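Local coordinates for type III secretion system effector protein ExoU (Pseudomonas fluorescens, PDB 4QMK) that probably hydrolyses membrane phospholipids as a patatin-like phospholipase, a type III secretion toxin whose membrane localization domain binds phosphatidylinositol 4,5-bisphosphate, at residues F322-L327 with G524-A529; L327-A332 with E434-P439; A482-I487 with P530-F535; M564-I569 with E607-A612; N509-A514 with L553-T558. All blocks are in the same frame, centred on the assembly; numbering follows the deposited sequence.

Contact 1: F322-L327 with G524-A529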
# COMPACT_ATOMS: atom_id res chain seq x y z
N PHE A 322 -23.98 20.13 6.65
CA PHE A 322 -24.41 20.33 5.25
C PHE A 322 -23.50 21.30 4.42
O PHE A 322 -23.54 22.52 4.64
CB PHE A 322 -25.85 20.89 5.30
CG PHE A 322 -26.93 19.87 5.67
CD1 PHE A 322 -26.61 18.60 6.20
CD2 PHE A 322 -28.27 20.20 5.53
CE1 PHE A 322 -27.61 17.69 6.52
CE2 PHE A 322 -29.27 19.30 5.85
CZ PHE A 322 -28.95 18.04 6.34
N PRO A 323 -22.70 20.76 3.48
CA PRO A 323 -21.77 21.61 2.68
C PRO A 323 -22.44 22.75 1.90
O PRO A 323 -21.85 23.83 1.73
CB PRO A 323 -21.12 20.61 1.68
CG PRO A 323 -21.66 19.25 2.01
CD PRO A 323 -22.83 19.39 2.94
N GLU A 324 -23.66 22.49 1.45
CA GLU A 324 -24.50 23.41 0.68
C GLU A 324 -25.06 24.55 1.54
O GLU A 324 -25.42 25.62 1.04
CB GLU A 324 -25.65 22.63 -0.05
CG GLU A 324 -25.99 21.20 0.43
CD GLU A 324 -27.11 21.07 1.46
OE1 GLU A 324 -28.29 21.49 1.26
OE2 GLU A 324 -26.83 20.44 2.48
N SER A 325 -25.12 24.33 2.85
CA SER A 325 -25.75 25.29 3.72
C SER A 325 -24.82 26.36 4.28
O SER A 325 -23.72 26.06 4.69
CB SER A 325 -26.38 24.60 4.90
OG SER A 325 -26.88 25.58 5.78
N PRO A 326 -25.34 27.57 4.42
CA PRO A 326 -24.54 28.57 5.06
C PRO A 326 -24.48 28.42 6.60
O PRO A 326 -23.67 29.09 7.24
CB PRO A 326 -25.22 29.88 4.64
CG PRO A 326 -26.64 29.52 4.35
CD PRO A 326 -26.68 28.08 4.03
N LEU A 327 -25.34 27.61 7.19
CA LEU A 327 -25.35 27.40 8.66
C LEU A 327 -24.48 26.23 9.04
O LEU A 327 -24.25 26.00 10.22
CB LEU A 327 -26.76 27.13 9.17
CG LEU A 327 -27.83 28.10 8.72
CD1 LEU A 327 -29.19 27.59 9.17
CD2 LEU A 327 -27.57 29.45 9.30
N GLY A 524 -30.92 14.37 -2.77
CA GLY A 524 -29.78 13.91 -3.53
C GLY A 524 -28.44 14.25 -2.86
O GLY A 524 -27.49 13.47 -2.90
N LYS A 525 -28.38 15.41 -2.21
CA LYS A 525 -27.20 15.78 -1.43
C LYS A 525 -27.07 14.83 -0.28
O LYS A 525 -25.97 14.46 0.07
CB LYS A 525 -27.28 17.17 -0.79
CG LYS A 525 -27.64 18.38 -1.64
CD LYS A 525 -26.63 18.68 -2.65
CE LYS A 525 -27.10 19.84 -3.52
NZ LYS A 525 -27.13 21.09 -2.75
N ARG A 526 -28.17 14.49 0.37
CA ARG A 526 -28.08 13.60 1.60
C ARG A 526 -27.55 12.26 1.26
O ARG A 526 -26.82 11.65 2.04
CB ARG A 526 -29.39 13.46 2.32
CG ARG A 526 -30.00 14.76 2.85
CD ARG A 526 -29.14 15.59 3.80
NE ARG A 526 -27.85 16.16 3.32
CZ ARG A 526 -27.68 17.31 2.66
NH1 ARG A 526 -26.43 17.72 2.39
NH2 ARG A 526 -28.72 18.03 2.23
N LEU A 527 -27.85 11.82 0.04
CA LEU A 527 -27.28 10.58 -0.46
C LEU A 527 -25.78 10.67 -0.64
O LEU A 527 -25.16 9.61 -0.82
CB LEU A 527 -27.94 10.15 -1.78
CG LEU A 527 -29.14 9.27 -1.62
CD1 LEU A 527 -30.20 9.97 -0.82
CD2 LEU A 527 -29.72 8.92 -2.96
N ASN A 528 -25.21 11.90 -0.70
CA ASN A 528 -23.74 12.08 -0.83
C ASN A 528 -23.05 12.29 0.54
O ASN A 528 -21.90 12.71 0.58
CB ASN A 528 -23.34 13.22 -1.77
CG ASN A 528 -23.53 12.89 -3.25
OD1 ASN A 528 -22.58 12.52 -3.94
ND2 ASN A 528 -24.72 13.08 -3.76
N ALA A 529 -23.75 12.01 1.62
CA ALA A 529 -23.18 12.19 3.00
C ALA A 529 -21.82 11.56 3.00
O ALA A 529 -21.65 10.45 2.57
CB ALA A 529 -24.07 11.55 4.04
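The guanidinium of Arg526 lies flat on the ring of Phe322, the two planes only 9° apart, in a stacked cation-pi pair. Arg526 CZ stands 3.8 Å from the centroid of the Phe322 ring and 5° off the ring normal, which centres the cation over the face. NH1 faces the CG and CD1 side of the ring, NH2 the CD2 and CE2 side, and the methylene CD of Arg526 comes within 3.5 Å of CZ of Phe322. Bends of the arginine chain at chi2 and chi3 carry CD and NE over the ring face. Trp522, a second cation-pi partner, lies nearby.

The same guanidinium carries the ionic part. Glu324 reaches it tip to tip, with OE2 of Glu324 2.8 Å from NH1 of Arg526; this salt bridge contains a weak hydrogen bond, and the carboxylate and guanidinium planes are 36° apart. One oxygen, OE2, faces both NH1 and NH2; OE1 of Glu324 lies farther from the guanidinium and 4.2 Å from NZ of Lys525, beyond salt-bridge range.

Looser packing completes the contact: the ammonium NZ of Lys525 lies 3.4 Å from CG of Glu324, and CD of Pro323 meets the edge of the guanidinium.

Together these residues tie a type I turn, in the loop leading to strand 332-337, to helix 517-526. The aromatic face and the carboxylate probably both favour the positive charge of the guanidinium, though the weak bond and the poor order of Glu324 make the ionic share less certain than the stack.

Contact 2: L327-A332 with E434-P439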
# COMPACT_ATOMS: atom_id res chain seq x y z
N LEU A 327 -25.34 27.61 7.19
CA LEU A 327 -25.35 27.40 8.66
C LEU A 327 -24.48 26.23 9.04
O LEU A 327 -24.25 26.00 10.22
CB LEU A 327 -26.76 27.13 9.17
CG LEU A 327 -27.83 28.10 8.72
CD1 LEU A 327 -29.19 27.59 9.17
CD2 LEU A 327 -27.57 29.45 9.30
N GLY A 328 -24.05 25.46 8.06
CA GLY A 328 -23.11 24.37 8.30
C GLY A 328 -21.69 24.87 8.03
O GLY A 328 -21.18 24.75 6.90
N LYS A 329 -21.05 25.46 9.03
CA LYS A 329 -19.72 26.02 8.85
C LYS A 329 -18.78 25.56 9.92
O LYS A 329 -19.10 25.65 11.09
CB LYS A 329 -19.77 27.54 8.87
CG LYS A 329 -20.21 28.16 7.54
CD LYS A 329 -20.24 29.69 7.61
CE LYS A 329 -20.78 30.30 6.31
NZ LYS A 329 -21.11 31.75 6.43
N ASP A 330 -17.61 25.08 9.52
CA ASP A 330 -16.62 24.63 10.47
C ASP A 330 -15.80 25.78 11.01
O ASP A 330 -15.59 26.78 10.35
CB ASP A 330 -15.70 23.61 9.83
CG ASP A 330 -16.36 22.27 9.63
OD1 ASP A 330 -16.62 21.59 10.67
OD2 ASP A 330 -16.58 21.90 8.45
N GLU A 331 -15.37 25.64 12.24
CA GLU A 331 -14.54 26.62 12.84
C GLU A 331 -13.12 26.03 12.94
O GLU A 331 -12.94 24.84 13.27
CB GLU A 331 -15.10 26.98 14.22
CG GLU A 331 -14.27 28.00 15.01
CD GLU A 331 -14.52 29.46 14.64
OE1 GLU A 331 -15.27 29.73 13.69
OE2 GLU A 331 -13.94 30.33 15.32
N ALA A 332 -12.13 26.85 12.65
CA ALA A 332 -10.77 26.46 12.84
C ALA A 332 -10.13 27.36 13.92
O ALA A 332 -10.68 28.43 14.25
CB ALA A 332 -10.02 26.62 11.55
N GLU A 434 -23.80 36.31 13.07
CA GLU A 434 -23.97 36.38 11.65
C GLU A 434 -25.45 36.13 11.37
O GLU A 434 -26.08 35.32 12.06
CB GLU A 434 -23.07 35.34 11.05
CG GLU A 434 -22.89 35.40 9.55
CD GLU A 434 -21.95 34.28 9.09
OE1 GLU A 434 -22.21 33.08 9.44
OE2 GLU A 434 -20.96 34.62 8.39
N ARG A 435 -26.01 36.85 10.40
CA ARG A 435 -27.40 36.69 10.03
C ARG A 435 -27.57 36.11 8.62
O ARG A 435 -26.88 36.49 7.68
CB ARG A 435 -28.09 38.05 10.08
CG ARG A 435 -29.50 38.08 9.50
CD ARG A 435 -30.31 39.28 9.99
NE ARG A 435 -29.45 40.46 10.00
CZ ARG A 435 -29.24 41.26 11.03
NH1 ARG A 435 -29.92 41.18 12.16
NH2 ARG A 435 -28.39 42.24 10.86
N HIS A 436 -28.48 35.16 8.48
CA HIS A 436 -28.73 34.52 7.20
C HIS A 436 -30.19 34.61 6.94
O HIS A 436 -30.96 34.25 7.78
CB HIS A 436 -28.32 33.06 7.26
CG HIS A 436 -26.87 32.86 7.52
ND1 HIS A 436 -25.91 33.20 6.60
CD2 HIS A 436 -26.22 32.37 8.58
CE1 HIS A 436 -24.71 32.93 7.09
NE2 HIS A 436 -24.87 32.41 8.29
N GLU A 437 -30.58 35.09 5.77
CA GLU A 437 -31.99 35.29 5.46
C GLU A 437 -32.47 34.20 4.53
O GLU A 437 -31.71 33.70 3.73
CB GLU A 437 -32.19 36.63 4.80
CG GLU A 437 -31.36 37.77 5.39
CD GLU A 437 -31.69 39.12 4.78
OE1 GLU A 437 -30.80 39.73 4.14
OE2 GLU A 437 -32.86 39.55 4.90
N PHE A 438 -33.75 33.87 4.63
CA PHE A 438 -34.36 32.82 3.82
C PHE A 438 -35.77 33.25 3.45
O PHE A 438 -36.44 33.92 4.20
CB PHE A 438 -34.44 31.51 4.61
CG PHE A 438 -33.10 30.98 5.07
CD1 PHE A 438 -32.54 31.36 6.28
CD2 PHE A 438 -32.42 30.07 4.31
CE1 PHE A 438 -31.30 30.87 6.67
CE2 PHE A 438 -31.18 29.58 4.69
CZ PHE A 438 -30.63 29.98 5.86
N PRO A 439 -36.25 32.84 2.28
CA PRO A 439 -37.61 33.17 1.85
C PRO A 439 -38.65 32.63 2.76
O PRO A 439 -39.75 33.15 2.79
CB PRO A 439 -37.73 32.45 0.52
CG PRO A 439 -36.35 32.41 -0.02
CD PRO A 439 -35.44 32.25 1.18
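Leu327 and His436 each carry CG anti to the carbonyl carbon (chi1 -49° and -62°), and their side chains slide past each other in opposite directions until CD2 of the leucine meets CD2 of the imidazole at 3.3 Å. His436 belongs to strand 434-438, within this chain an outermost strand of a four-stranded antiparallel sheet, paired with strand 57-61. Glu434, His436 and Phe438, at every second position of the strand, all point toward the loop 327-332. The other methyl of Leu327, CD1, approaches CZ of Phe438 at 4.3 Å, and Val59 of strand 57-61 touches both residues.

At the polar end the extended chain of Lys329 crosses Glu434 at about a right angle. Its NZ forms a long, weak salt bridge with Glu434 OE1, 3.5 Å away, and lies at the edge of the His436 ring near its plane. Lys329 is exposed and poorly ordered, so this link is probably loose. Glu434 has a firmer partner in its own strand: His436 donates to it, which helps fix the rotation of the imidazole beside Leu327. In that bond NE2 of His436 stands 3.0 Å from OE1 of Glu434, approaching from above the carboxylate plane, 57° out of it.

Contact 3: A482-I487 with P530-F535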
# COMPACT_ATOMS: atom_id res chain seq x y z
N ALA A 482 -34.81 3.78 5.53
CA ALA A 482 -35.31 2.62 4.75
C ALA A 482 -34.37 2.31 3.58
O ALA A 482 -34.14 1.18 3.23
CB ALA A 482 -36.75 2.86 4.23
N LEU A 483 -33.84 3.33 2.97
CA LEU A 483 -32.94 3.13 1.82
C LEU A 483 -31.68 2.50 2.29
O LEU A 483 -31.20 1.55 1.67
CB LEU A 483 -32.61 4.44 1.11
CG LEU A 483 -31.71 4.31 -0.08
CD1 LEU A 483 -32.39 3.42 -1.11
CD2 LEU A 483 -31.39 5.66 -0.68
N ASP A 484 -31.11 3.04 3.37
CA ASP A 484 -29.89 2.45 3.92
C ASP A 484 -30.12 0.97 4.25
O ASP A 484 -29.29 0.12 3.94
CB ASP A 484 -29.44 3.19 5.18
CG ASP A 484 -28.15 2.64 5.74
OD1 ASP A 484 -27.08 2.80 5.11
OD2 ASP A 484 -28.20 2.04 6.82
N THR A 485 -31.27 0.67 4.85
CA THR A 485 -31.60 -0.70 5.21
C THR A 485 -31.67 -1.60 4.00
O THR A 485 -31.15 -2.71 4.01
CB THR A 485 -32.93 -0.79 5.98
OG1 THR A 485 -32.74 -0.31 7.32
CG2 THR A 485 -33.43 -2.24 6.05
N ALA A 486 -32.33 -1.15 2.95
CA ALA A 486 -32.44 -1.98 1.76
C ALA A 486 -31.07 -2.30 1.15
O ALA A 486 -30.89 -3.36 0.60
CB ALA A 486 -33.34 -1.32 0.73
N ILE A 487 -30.11 -1.37 1.25
CA ILE A 487 -28.75 -1.58 0.76
C ILE A 487 -28.10 -2.64 1.64
O ILE A 487 -27.48 -3.57 1.12
CB ILE A 487 -27.87 -0.31 0.83
CG1 ILE A 487 -28.49 0.91 0.14
CG2 ILE A 487 -26.51 -0.59 0.23
CD1 ILE A 487 -28.45 0.89 -1.37
N PRO A 530 -20.81 12.27 3.45
CA PRO A 530 -19.44 11.75 3.33
C PRO A 530 -19.08 10.32 3.74
O PRO A 530 -18.54 9.57 2.92
CB PRO A 530 -18.64 12.77 4.11
CG PRO A 530 -19.34 14.05 3.80
CD PRO A 530 -20.81 13.72 3.68
N GLY A 531 -19.35 9.90 4.97
CA GLY A 531 -18.89 8.55 5.35
C GLY A 531 -19.90 7.42 5.17
O GLY A 531 -19.75 6.34 5.72
N GLN A 532 -20.90 7.65 4.35
CA GLN A 532 -21.98 6.72 4.26
C GLN A 532 -21.70 5.73 3.13
O GLN A 532 -21.93 5.97 1.94
CB GLN A 532 -23.26 7.55 4.24
CG GLN A 532 -24.51 6.93 3.71
CD GLN A 532 -24.84 5.55 4.20
OE1 GLN A 532 -24.20 4.57 3.79
NE2 GLN A 532 -25.96 5.43 4.92
N ARG A 533 -21.14 4.61 3.55
CA ARG A 533 -20.68 3.56 2.67
C ARG A 533 -21.77 3.00 1.76
O ARG A 533 -21.61 2.93 0.53
CB ARG A 533 -20.02 2.46 3.53
CG ARG A 533 -19.30 1.38 2.74
CD ARG A 533 -18.05 1.96 2.07
NE ARG A 533 -17.62 1.18 0.90
CZ ARG A 533 -18.09 1.33 -0.36
NH1 ARG A 533 -19.03 2.23 -0.67
NH2 ARG A 533 -17.60 0.56 -1.32
N ASN A 534 -22.91 2.65 2.34
CA ASN A 534 -23.99 2.08 1.57
C ASN A 534 -24.46 3.04 0.48
O ASN A 534 -24.72 2.60 -0.64
CB ASN A 534 -25.17 1.71 2.47
CG ASN A 534 -24.87 0.57 3.38
OD1 ASN A 534 -23.90 -0.15 3.19
ND2 ASN A 534 -25.68 0.42 4.40
N PHE A 535 -24.59 4.32 0.83
CA PHE A 535 -24.97 5.31 -0.14
C PHE A 535 -23.94 5.39 -1.27
O PHE A 535 -24.31 5.45 -2.46
CB PHE A 535 -25.27 6.69 0.46
CG PHE A 535 -26.49 6.74 1.37
CD1 PHE A 535 -27.43 5.69 1.41
CD2 PHE A 535 -26.77 7.88 2.11
CE1 PHE A 535 -28.57 5.78 2.18
CE2 PHE A 535 -27.90 7.95 2.91
CZ PHE A 535 -28.82 6.90 2.93
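Asp484 points its carboxylate between the amides of Gln532 and Asn534, and a single oxygen, OD1, takes a hydrogen bond from each. Asn534 ND2 and Gln532 NE2 both stand 2.9 Å from Asp484 OD1, yet they arrive from opposite faces of the carboxylate plane, so the oxygen is clamped above and below. The bond from Gln532 is the straighter, with an N-H...O angle of 165°. Asp484 and Asn534 cross at about a right angle, the amide turned 29° from the carboxylate plane; Gln532 meets the aspartate on a slant, its amide turned 55°. CG of Asp484 lies anti to the backbone N, an orientation that sends the carboxylate out toward the partner segment.

Gln532 serves two ends at once. While its NE2 holds Asp484, its OE1 accepts from Phe535 N at 3.0 Å, a capping bond from the N-cap position of helix 533-544. The aspartate thus steadies a capping residue from the second shell, and its negative charge near the helix start is probably favourable.

Beside this polar clamp the packing is apolar. Ile487 and the stem of Asn534 slide past each other in opposite directions, bringing CG2 of Ile487 within 3.5 Å of CB of Asn534. Leu483 and Phe535 cross obliquely, CD2 of the leucine 4.0 Å from CE1 of the ring, while the backbone N of Asp484 faces the ring edge.

The contact joins the long helix 464-491 to the start of helix 533-544. Leu483 and Ile487 also pack on Leu538 farther along the latter, and they touch helix 501-513 through Ala506, Leu510 and Leu503.

Contact 4: M564-I569 with E607-A612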
# COMPACT_ATOMS: atom_id res chain seq x y z
N MET A 564 -22.68 13.91 -7.16
CA MET A 564 -21.47 13.19 -6.91
C MET A 564 -20.39 13.60 -7.87
O MET A 564 -19.24 13.81 -7.46
CB MET A 564 -21.67 11.68 -7.03
CG MET A 564 -20.46 10.87 -6.58
SD MET A 564 -20.54 9.13 -7.05
CE MET A 564 -20.67 9.36 -8.83
N GLN A 565 -20.75 13.69 -9.15
CA GLN A 565 -19.83 14.03 -10.20
C GLN A 565 -19.38 15.49 -10.04
O GLN A 565 -18.21 15.82 -10.19
CB GLN A 565 -20.47 13.69 -11.56
CG GLN A 565 -20.51 12.17 -11.76
CD GLN A 565 -21.44 11.64 -12.89
OE1 GLN A 565 -22.31 12.35 -13.42
NE2 GLN A 565 -21.28 10.34 -13.21
N LYS A 566 -20.29 16.35 -9.60
CA LYS A 566 -19.95 17.73 -9.30
C LYS A 566 -18.87 17.81 -8.20
O LYS A 566 -17.92 18.54 -8.33
CB LYS A 566 -21.22 18.50 -8.91
CG LYS A 566 -21.05 19.96 -8.51
CD LYS A 566 -22.42 20.61 -8.42
CE LYS A 566 -22.36 22.04 -7.88
NZ LYS A 566 -21.86 22.06 -6.48
N ARG A 567 -19.04 17.05 -7.13
CA ARG A 567 -18.08 17.02 -6.03
C ARG A 567 -16.74 16.47 -6.45
O ARG A 567 -15.69 16.99 -6.01
CB ARG A 567 -18.61 16.23 -4.87
CG ARG A 567 -19.59 17.05 -4.06
CD ARG A 567 -20.17 16.34 -2.84
NE ARG A 567 -21.41 17.04 -2.46
CZ ARG A 567 -22.06 16.84 -1.34
NH1 ARG A 567 -21.64 15.94 -0.46
NH2 ARG A 567 -23.16 17.52 -1.11
N ASP A 568 -16.78 15.43 -7.31
CA ASP A 568 -15.58 14.83 -7.80
C ASP A 568 -14.73 15.91 -8.53
O ASP A 568 -13.60 16.09 -8.21
CB ASP A 568 -15.88 13.64 -8.68
CG ASP A 568 -16.31 12.39 -7.88
OD1 ASP A 568 -16.07 12.32 -6.66
OD2 ASP A 568 -16.89 11.43 -8.48
N ILE A 569 -15.33 16.65 -9.45
CA ILE A 569 -14.63 17.64 -10.24
C ILE A 569 -14.08 18.65 -9.32
O ILE A 569 -12.94 19.07 -9.46
CB ILE A 569 -15.56 18.36 -11.22
CG1 ILE A 569 -16.12 17.37 -12.22
CG2 ILE A 569 -14.84 19.49 -11.98
CD1 ILE A 569 -15.07 16.70 -13.09
N GLU A 607 -14.87 27.16 -10.05
CA GLU A 607 -16.19 27.37 -10.59
C GLU A 607 -16.66 26.16 -11.42
O GLU A 607 -17.78 26.09 -11.87
CB GLU A 607 -16.09 28.59 -11.52
CG GLU A 607 -17.20 29.61 -11.41
CD GLU A 607 -17.12 30.43 -10.13
OE1 GLU A 607 -17.77 31.50 -10.08
OE2 GLU A 607 -16.41 30.02 -9.18
N ALA A 608 -15.77 25.21 -11.59
CA ALA A 608 -16.00 24.10 -12.47
C ALA A 608 -16.84 22.95 -11.90
O ALA A 608 -16.50 22.40 -10.85
CB ALA A 608 -14.67 23.54 -12.86
N THR A 609 -17.88 22.56 -12.62
CA THR A 609 -18.76 21.47 -12.14
C THR A 609 -18.78 20.23 -13.02
O THR A 609 -19.32 19.21 -12.64
CB THR A 609 -20.18 21.97 -11.97
OG1 THR A 609 -20.72 22.35 -13.26
CG2 THR A 609 -20.19 23.17 -11.03
N THR A 610 -18.14 20.29 -14.17
CA THR A 610 -18.19 19.20 -15.13
C THR A 610 -16.81 18.98 -15.71
O THR A 610 -15.93 19.82 -15.57
CB THR A 610 -19.09 19.58 -16.33
OG1 THR A 610 -18.60 20.80 -16.88
CG2 THR A 610 -20.54 19.78 -15.89
N PRO A 611 -16.63 17.82 -16.36
CA PRO A 611 -15.40 17.53 -17.04
C PRO A 611 -15.11 18.59 -18.14
O PRO A 611 -13.94 19.00 -18.33
CB PRO A 611 -15.66 16.17 -17.67
CG PRO A 611 -16.69 15.53 -16.81
CD PRO A 611 -17.52 16.65 -16.25
N ALA A 612 -16.15 19.02 -18.86
CA ALA A 612 -15.94 19.99 -19.95
C ALA A 612 -15.34 21.29 -19.43
O ALA A 612 -14.39 21.85 -20.03
CB ALA A 612 -17.23 20.26 -20.71
O HOH W 1 -17.68 21.13 -8.23
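Ile569 packs over the backbone of the connection Ala608-Pro611 in a largely apolar helix-to-loop contact, where the long helix 555-585 meets the link between helices 592-606 and 611-624. Both segments fall in the range of the ExoU C-terminal domain family.

The isoleucine spreads its branches over consecutive residues of the connection. With CG2 anti to its own backbone N, this methyl reaches the first of them, 3.5 Å from O of Ala608 and 4.1 Å from that residue's CB. The other branch lies over the next peptides: CG1 comes within 3.7 Å of O of Thr609, and CD1 meets the proline ring, 4.0 Å from CD of Pro611. One side chain is thereby fitted to four residues in succession.

Lys566, one helical turn earlier, lies beside Thr609. Its aliphatic part does the touching, CE standing 4.0 Å from CG2 of Thr609. CG2 of the threonine, anti to its carbonyl carbon, is the branch on the lysine side. The backbones come close here as well, with CA of Lys566 3.7 Å from O of Thr609.

No direct hydrogen bond spans the two segments; a water supplies the polar link, donating to O of Lys566 at 2.6 Å and to O of Ala608.

Thr610 caps helix 611-624 through Glu613 N, while Ile569 also touches Ile649 near the modelled C-terminal end. Elsewhere on helix 555-585, Met564 packs on helix 533-544 through Leu539, Gln540 and Thr543, and Arg567 reaches Asn528 and Pro323.

Contact 5: N509-A514 with L553-T558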
# COMPACT_ATOMS: atom_id res chain seq x y z
N ASN A 509 -40.16 5.62 -2.88
CA ASN A 509 -40.69 6.32 -1.77
C ASN A 509 -40.02 7.63 -1.59
O ASN A 509 -40.70 8.67 -1.56
CB ASN A 509 -40.68 5.44 -0.53
CG ASN A 509 -41.76 4.35 -0.57
OD1 ASN A 509 -42.72 4.40 -1.35
ND2 ASN A 509 -41.61 3.37 0.26
N LEU A 510 -38.68 7.62 -1.55
CA LEU A 510 -37.89 8.88 -1.53
C LEU A 510 -38.31 9.87 -2.60
O LEU A 510 -38.49 11.03 -2.31
CB LEU A 510 -36.40 8.60 -1.76
CG LEU A 510 -35.49 8.43 -0.56
CD1 LEU A 510 -34.11 8.13 -1.05
CD2 LEU A 510 -35.48 9.68 0.30
N ASP A 511 -38.45 9.44 -3.86
CA ASP A 511 -38.94 10.38 -4.88
C ASP A 511 -40.30 10.99 -4.53
O ASP A 511 -40.54 12.16 -4.81
CB ASP A 511 -39.09 9.70 -6.24
CG ASP A 511 -37.77 9.49 -6.94
OD1 ASP A 511 -36.64 9.56 -6.30
OD2 ASP A 511 -37.88 9.25 -8.19
N ALA A 512 -41.22 10.21 -3.94
CA ALA A 512 -42.58 10.71 -3.66
C ALA A 512 -42.58 11.71 -2.51
O ALA A 512 -43.48 12.54 -2.37
CB ALA A 512 -43.50 9.54 -3.32
N LEU A 513 -41.57 11.63 -1.68
CA LEU A 513 -41.46 12.55 -0.55
C LEU A 513 -41.35 14.04 -0.99
O LEU A 513 -41.91 14.94 -0.36
CB LEU A 513 -40.24 12.15 0.28
CG LEU A 513 -40.36 12.38 1.74
CD1 LEU A 513 -41.40 11.41 2.18
CD2 LEU A 513 -39.05 12.12 2.44
N ALA A 514 -40.65 14.29 -2.06
CA ALA A 514 -40.52 15.66 -2.57
C ALA A 514 -41.83 16.45 -2.73
O ALA A 514 -42.79 15.97 -3.29
CB ALA A 514 -39.77 15.66 -3.90
N LEU A 553 -34.91 4.86 -13.64
CA LEU A 553 -34.89 6.29 -13.36
C LEU A 553 -35.60 6.70 -12.02
O LEU A 553 -36.81 6.89 -12.00
CB LEU A 553 -35.47 7.08 -14.56
CG LEU A 553 -34.66 7.16 -15.89
CD1 LEU A 553 -35.44 7.86 -17.02
CD2 LEU A 553 -33.29 7.82 -15.71
N SER A 554 -34.81 6.78 -10.93
CA SER A 554 -35.24 7.41 -9.69
C SER A 554 -34.78 8.87 -9.84
O SER A 554 -33.61 9.13 -10.21
CB SER A 554 -34.51 6.81 -8.47
OG SER A 554 -34.73 7.61 -7.33
N LYS A 555 -35.63 9.83 -9.57
CA LYS A 555 -35.24 11.21 -9.71
C LYS A 555 -34.25 11.65 -8.67
O LYS A 555 -33.38 12.51 -8.94
CB LYS A 555 -36.43 12.12 -9.73
CG LYS A 555 -37.25 11.88 -10.96
CD LYS A 555 -38.12 13.05 -11.33
CE LYS A 555 -38.62 12.85 -12.75
NZ LYS A 555 -39.65 13.87 -13.08
N VAL A 556 -34.34 11.07 -7.49
CA VAL A 556 -33.39 11.43 -6.44
C VAL A 556 -32.03 10.85 -6.76
O VAL A 556 -31.01 11.48 -6.48
CB VAL A 556 -33.85 10.94 -5.08
CG1 VAL A 556 -32.74 11.07 -4.06
CG2 VAL A 556 -35.03 11.74 -4.63
N LEU A 557 -32.00 9.66 -7.34
CA LEU A 557 -30.74 9.02 -7.64
C LEU A 557 -30.01 9.75 -8.74
O LEU A 557 -28.84 10.05 -8.62
CB LEU A 557 -30.94 7.58 -8.00
CG LEU A 557 -29.64 6.79 -8.23
CD1 LEU A 557 -28.71 6.87 -7.05
CD2 LEU A 557 -29.96 5.34 -8.56
N THR A 558 -30.69 10.03 -9.83
CA THR A 558 -30.10 10.77 -10.93
C THR A 558 -29.47 12.05 -10.40
O THR A 558 -28.40 12.47 -10.85
CB THR A 558 -31.20 11.17 -11.93
OG1 THR A 558 -31.84 9.98 -12.37
CG2 THR A 558 -30.66 11.92 -13.11
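Asp511 presents its carboxylate to the first turn of helix 555-585 and accepts three hydrogen bonds there. OD2 of Asp511 takes the backbone N-H of Lys555 at 2.7 Å, met on the syn side. OD1 takes two donors from opposite faces of the carboxylate plane: the hydroxyl of Ser554, OG 2.9 Å from OD1, and the backbone N of Val556, at 3.0 Å. The N-H...O angles at Lys555 and Val556, 160° and 155°, are fairly straight, and the three bonds together fix the rotation of the carboxylate.

Ser554 is the N-cap of this helix. Its OG, while donating to Asp511, accepts a weak bond from Leu557 N, and its carbonyl O receives Thr558 N and OG1 from opposite faces. The aspartate, contributed by helix 501-513, adds a negative charge at the helix start, where the first-turn N-H groups it binds would probably stabilise it.

Around this polar centre, CG2 of Val556 lies 3.2 Å from OD1 of Asp511. Farther out, CD1 of Leu510 approaches CG1 of Val556 to 4.4 Å, and both residues pack on Leu523 of helix 517-526, with Leu510 extending to Ala479 and Leu480 of helix 464-491.

From the N-terminal side, contact 1 opens first, at 322-327, and contact 2 follows at once, sharing Leu327. Contact 2 closes at 434-439 and so lies wholly within the larger loop of contact 1, tying the approach to strand 332-337 to the four-stranded sheet. Contact 3 opens on helix 464-491 and contact 5 on helix 501-513, both before contact 1 closes at 524-529. Contact 3 closes just afterwards and contact 5 at 553-558, so these three cross one another and interlock consecutive helices. Contact 4 opens last, on helix 555-585, the helix of contact 5, and closes at 607-612, tying it to the start of helix 611-624; its atoms also touch contact 1.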